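Long-range contact in XC6422 protein (Xanthomonas campestris, PDB 2FUK), which is probably a hydrolase, a small serine alpha/beta-hydrolase without a lid: residues N55-L68 with F196-Q209. Sequence-based numbering, arbitrary orientation.
Sequences NKVVTMAARALREL and FFHRKLIDLRGALQ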
# COMPACT_ATOMS: atom_id res chain seq x y z
N ASN A 55 -10.46 -12.67 5.01
CA ASN A 55 -9.59 -12.53 6.18
C ASN A 55 -8.61 -11.38 5.89
O ASN A 55 -8.07 -11.30 4.79
CB ASN A 55 -8.83 -13.84 6.40
CG ASN A 55 -7.83 -13.77 7.52
OD1 ASN A 55 -8.16 -13.98 8.69
ND2 ASN A 55 -6.59 -13.45 7.17
N LYS A 56 -8.38 -10.51 6.88
CA LYS A 56 -7.49 -9.36 6.72
C LYS A 56 -6.04 -9.71 6.36
O LYS A 56 -5.39 -8.99 5.59
CB LYS A 56 -7.52 -8.50 7.98
CG LYS A 56 -8.90 -7.96 8.37
CD LYS A 56 -8.86 -7.33 9.77
CE LYS A 56 -10.23 -6.87 10.27
NZ LYS A 56 -10.84 -5.80 9.45
N VAL A 57 -5.51 -10.80 6.91
CA VAL A 57 -4.14 -11.20 6.59
C VAL A 57 -4.11 -11.67 5.13
O VAL A 57 -3.17 -11.37 4.39
CB VAL A 57 -3.66 -12.33 7.52
CG1 VAL A 57 -2.26 -12.78 7.13
CG2 VAL A 57 -3.69 -11.86 8.95
N VAL A 58 -5.14 -12.41 4.73
CA VAL A 58 -5.23 -12.90 3.36
C VAL A 58 -5.30 -11.75 2.36
O VAL A 58 -4.60 -11.76 1.35
CB VAL A 58 -6.48 -13.80 3.18
CG1 VAL A 58 -6.71 -14.10 1.70
CG2 VAL A 58 -6.29 -15.10 3.95
N THR A 59 -6.14 -10.76 2.64
CA THR A 59 -6.26 -9.64 1.70
C THR A 59 -5.04 -8.72 1.68
O THR A 59 -4.77 -8.12 0.65
CB THR A 59 -7.54 -8.81 1.95
OG1 THR A 59 -7.55 -8.30 3.28
CG2 THR A 59 -8.77 -9.67 1.71
N MET A 60 -4.31 -8.61 2.79
CA MET A 60 -3.12 -7.77 2.76
C MET A 60 -2.02 -8.51 2.01
O MET A 60 -1.19 -7.89 1.34
CB MET A 60 -2.63 -7.41 4.17
CG MET A 60 -1.35 -6.58 4.16
SD MET A 60 -1.48 -5.02 3.19
CE MET A 60 -1.13 -3.77 4.47
N ALA A 61 -2.01 -9.84 2.11
CA ALA A 61 -1.01 -10.62 1.39
C ALA A 61 -1.31 -10.44 -0.09
O ALA A 61 -0.40 -10.32 -0.91
CB ALA A 61 -1.10 -12.10 1.78
N ALA A 62 -2.60 -10.43 -0.43
CA ALA A 62 -3.01 -10.27 -1.82
C ALA A 62 -2.60 -8.89 -2.33
O ALA A 62 -2.09 -8.76 -3.43
CB ALA A 62 -4.52 -10.46 -1.95
N ARG A 63 -2.83 -7.87 -1.51
CA ARG A 63 -2.50 -6.50 -1.88
C ARG A 63 -1.00 -6.34 -2.07
O ARG A 63 -0.56 -5.65 -2.98
CB ARG A 63 -2.98 -5.53 -0.80
CG ARG A 63 -2.88 -4.07 -1.21
CD ARG A 63 -3.40 -3.19 -0.09
NE ARG A 63 -4.70 -3.62 0.40
CZ ARG A 63 -5.29 -3.12 1.49
NH1 ARG A 63 -4.67 -2.17 2.18
NH2 ARG A 63 -6.47 -3.58 1.89
N ALA A 64 -0.23 -6.97 -1.20
CA ALA A 64 1.23 -6.90 -1.26
C ALA A 64 1.74 -7.40 -2.61
O ALA A 64 2.68 -6.84 -3.18
CB ALA A 64 1.82 -7.73 -0.13
N LEU A 65 1.13 -8.47 -3.11
CA LEU A 65 1.54 -9.04 -4.39
C LEU A 65 1.02 -8.22 -5.57
O LEU A 65 1.72 -8.06 -6.56
CB LEU A 65 1.05 -10.48 -4.50
CG LEU A 65 1.63 -11.44 -3.45
CD1 LEU A 65 0.96 -12.80 -3.58
CD2 LEU A 65 3.12 -11.55 -3.64
N ARG A 66 -0.20 -7.71 -5.45
CA ARG A 66 -0.78 -6.89 -6.51
C ARG A 66 0.07 -5.65 -6.75
O ARG A 66 0.24 -5.20 -7.89
CB ARG A 66 -2.20 -6.46 -6.13
CG ARG A 66 -3.19 -7.59 -6.00
CD ARG A 66 -4.50 -7.12 -5.37
NE ARG A 66 -5.24 -6.21 -6.24
CZ ARG A 66 -6.35 -5.57 -5.88
NH1 ARG A 66 -6.97 -4.77 -6.73
NH2 ARG A 66 -6.84 -5.73 -4.65
N GLU A 67 0.60 -5.09 -5.67
CA GLU A 67 1.42 -3.88 -5.75
C GLU A 67 2.74 -4.16 -6.47
O GLU A 67 3.45 -3.23 -6.85
CB GLU A 67 1.67 -3.31 -4.36
CG GLU A 67 0.40 -2.83 -3.66
CD GLU A 67 0.64 -2.24 -2.29
OE1 GLU A 67 1.75 -2.42 -1.74
OE2 GLU A 67 -0.29 -1.60 -1.73
N LEU A 68 3.06 -5.43 -6.64
CA LEU A 68 4.28 -5.82 -7.34
C LEU A 68 3.96 -6.18 -8.79
O LEU A 68 4.84 -6.65 -9.52
CB LEU A 68 4.94 -7.01 -6.64
CG LEU A 68 5.44 -6.75 -5.22
CD1 LEU A 68 6.11 -8.00 -4.70
CD2 LEU A 68 6.40 -5.58 -5.21
N PHE A 196 -2.55 -12.91 14.00
CA PHE A 196 -3.24 -12.22 12.92
C PHE A 196 -2.58 -10.89 12.57
O PHE A 196 -3.17 -10.04 11.92
CB PHE A 196 -4.71 -12.01 13.29
CG PHE A 196 -5.46 -13.29 13.49
CD1 PHE A 196 -5.87 -14.06 12.41
CD2 PHE A 196 -5.72 -13.76 14.78
CE1 PHE A 196 -6.54 -15.27 12.59
CE2 PHE A 196 -6.38 -14.97 14.98
CZ PHE A 196 -6.79 -15.73 13.88
N PHE A 197 -1.34 -10.71 13.01
CA PHE A 197 -0.58 -9.50 12.71
C PHE A 197 -1.34 -8.21 13.03
O PHE A 197 -1.37 -7.28 12.22
CB PHE A 197 -0.17 -9.50 11.24
CG PHE A 197 0.64 -10.70 10.84
CD1 PHE A 197 0.04 -11.93 10.64
CD2 PHE A 197 2.03 -10.61 10.73
CE1 PHE A 197 0.80 -13.06 10.34
CE2 PHE A 197 2.80 -11.73 10.44
CZ PHE A 197 2.19 -12.96 10.24
N HIS A 198 -1.95 -8.18 14.21
CA HIS A 198 -2.71 -7.02 14.67
C HIS A 198 -1.82 -5.78 14.67
O HIS A 198 -0.75 -5.77 15.30
CB HIS A 198 -3.23 -7.29 16.09
CG HIS A 198 -3.96 -6.13 16.70
ND1 HIS A 198 -5.29 -5.88 16.47
CD2 HIS A 198 -3.54 -5.17 17.56
CE1 HIS A 198 -5.66 -4.81 17.16
NE2 HIS A 198 -4.62 -4.37 17.83
N ARG A 199 -2.28 -4.75 13.97
CA ARG A 199 -1.56 -3.48 13.85
C ARG A 199 -0.15 -3.69 13.31
O ARG A 199 0.77 -2.91 13.58
CB ARG A 199 -1.54 -2.78 15.21
CG ARG A 199 -2.94 -2.42 15.74
CD ARG A 199 -3.65 -1.42 14.82
NE ARG A 199 -4.98 -1.04 15.30
CZ ARG A 199 -6.10 -1.72 15.07
NH1 ARG A 199 -7.26 -1.28 15.55
NH2 ARG A 199 -6.08 -2.85 14.38
N LYS A 200 0.01 -4.75 12.53
CA LYS A 200 1.30 -5.08 11.93
C LYS A 200 1.12 -5.47 10.46
O LYS A 200 2.04 -6.00 9.85
CB LYS A 200 1.96 -6.24 12.68
CG LYS A 200 2.53 -5.87 14.03
CD LYS A 200 3.83 -5.10 13.89
CE LYS A 200 4.45 -4.89 15.26
NZ LYS A 200 5.82 -4.31 15.19
N LEU A 201 -0.06 -5.20 9.90
CA LEU A 201 -0.33 -5.56 8.51
C LEU A 201 0.57 -4.84 7.51
O LEU A 201 0.93 -5.39 6.47
CB LEU A 201 -1.80 -5.30 8.17
CG LEU A 201 -2.85 -6.16 8.89
CD1 LEU A 201 -4.24 -5.67 8.51
CD2 LEU A 201 -2.68 -7.61 8.52
N ILE A 202 0.92 -3.59 7.82
CA ILE A 202 1.79 -2.83 6.93
C ILE A 202 3.19 -3.43 6.99
O ILE A 202 3.91 -3.47 5.98
CB ILE A 202 1.82 -1.35 7.34
CG1 ILE A 202 2.63 -0.55 6.32
CG2 ILE A 202 2.43 -1.20 8.74
CD1 ILE A 202 2.56 0.95 6.56
N ASP A 203 3.59 -3.89 8.17
CA ASP A 203 4.90 -4.50 8.34
C ASP A 203 4.92 -5.82 7.59
O ASP A 203 5.94 -6.21 7.02
CB ASP A 203 5.20 -4.77 9.81
CG ASP A 203 5.19 -3.52 10.65
OD1 ASP A 203 4.09 -2.96 10.88
OD2 ASP A 203 6.28 -3.10 11.08
N LEU A 204 3.79 -6.53 7.61
CA LEU A 204 3.67 -7.80 6.92
C LEU A 204 3.84 -7.55 5.42
O LEU A 204 4.52 -8.30 4.72
CB LEU A 204 2.30 -8.42 7.21
CG LEU A 204 1.90 -9.63 6.35
CD1 LEU A 204 2.85 -10.80 6.62
CD2 LEU A 204 0.45 -10.02 6.67
N ARG A 205 3.20 -6.50 4.93
CA ARG A 205 3.29 -6.13 3.52
C ARG A 205 4.75 -5.94 3.13
O ARG A 205 5.20 -6.45 2.11
CB ARG A 205 2.51 -4.84 3.26
CG ARG A 205 2.44 -4.42 1.79
CD ARG A 205 1.97 -2.98 1.67
NE ARG A 205 2.98 -2.06 2.17
CZ ARG A 205 2.77 -0.76 2.42
NH1 ARG A 205 3.76 -0.01 2.87
NH2 ARG A 205 1.57 -0.23 2.22
N GLY A 206 5.48 -5.18 3.94
CA GLY A 206 6.88 -4.93 3.66
C GLY A 206 7.74 -6.18 3.64
O GLY A 206 8.60 -6.35 2.77
N ALA A 207 7.50 -7.07 4.60
CA ALA A 207 8.26 -8.31 4.69
C ALA A 207 8.03 -9.18 3.46
O ALA A 207 8.97 -9.78 2.94
CB ALA A 207 7.88 -9.08 5.94
N LEU A 208 6.79 -9.23 3.00
CA LEU A 208 6.44 -10.04 1.83
C LEU A 208 7.08 -9.48 0.57
O LEU A 208 7.68 -10.21 -0.21
CB LEU A 208 4.91 -10.07 1.65
CG LEU A 208 4.06 -10.90 2.61
CD1 LEU A 208 2.59 -10.52 2.44
CD2 LEU A 208 4.26 -12.39 2.33
N GLN A 209 6.94 -8.17 0.39
CA GLN A 209 7.48 -7.53 -0.79
C GLN A 209 9.00 -7.61 -0.85
O GLN A 209 9.57 -7.93 -1.90
CB GLN A 209 6.99 -6.08 -0.87
CG GLN A 209 5.51 -6.02 -1.25
CD GLN A 209 4.92 -4.62 -1.30
OE1 GLN A 209 3.84 -4.43 -1.84
NE2 GLN A 209 5.62 -3.64 -0.73
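Met60 and Ala64 of helix 56-66 pack on Leu201, Arg205 and Leu208 of helix 201-212. The two helices lie side by side on one face of the central sheet of the alpha/beta-hydrolase fold. The axes of 56-66 and 201-209 come within 9.1 Å and cross at -44°. Met60 has CG anti to its own N (chi1 178°) and then bends, which lays the methyl over the start of the other helix. Its CE lies 3.3 Å from Leu201 O, and both SD and CE touch Arg205 CB. Further along, Ala64 CB fits between Arg205 CG, at 3.9 Å, and Leu208 CD1. The same Leu208 methyl reaches the backbone of Ala61, 3.8 Å from its CA. Leu68 closes the far end against Gln209 CG. At the other end Val57 splits its branches. CG1 meets Leu204 CD2 at 3.9 Å, while CG2 sits 3.5 Å from Phe196 O and also touches the Phe197 ring. That loop follows His195, probably the histidine of a Ser-His-Asp triad with Ser119 and Asp166. On the sheet side, Leu204 and Leu208 rest on Ile161 of strand 158-163, and Ala61 on Ile140 of strand 136-140. Glu67 and Arg205 each form a salt bridge to the second subunit, with its Arg205 and Glu67 respectively, so this edge belongs to the dimer interface. Within the chain, Glu67 OE1 stands well out of the Arg205 guanidinium plane, 4.1 Å from NE, and touches Arg205 CD at 3.5 Å.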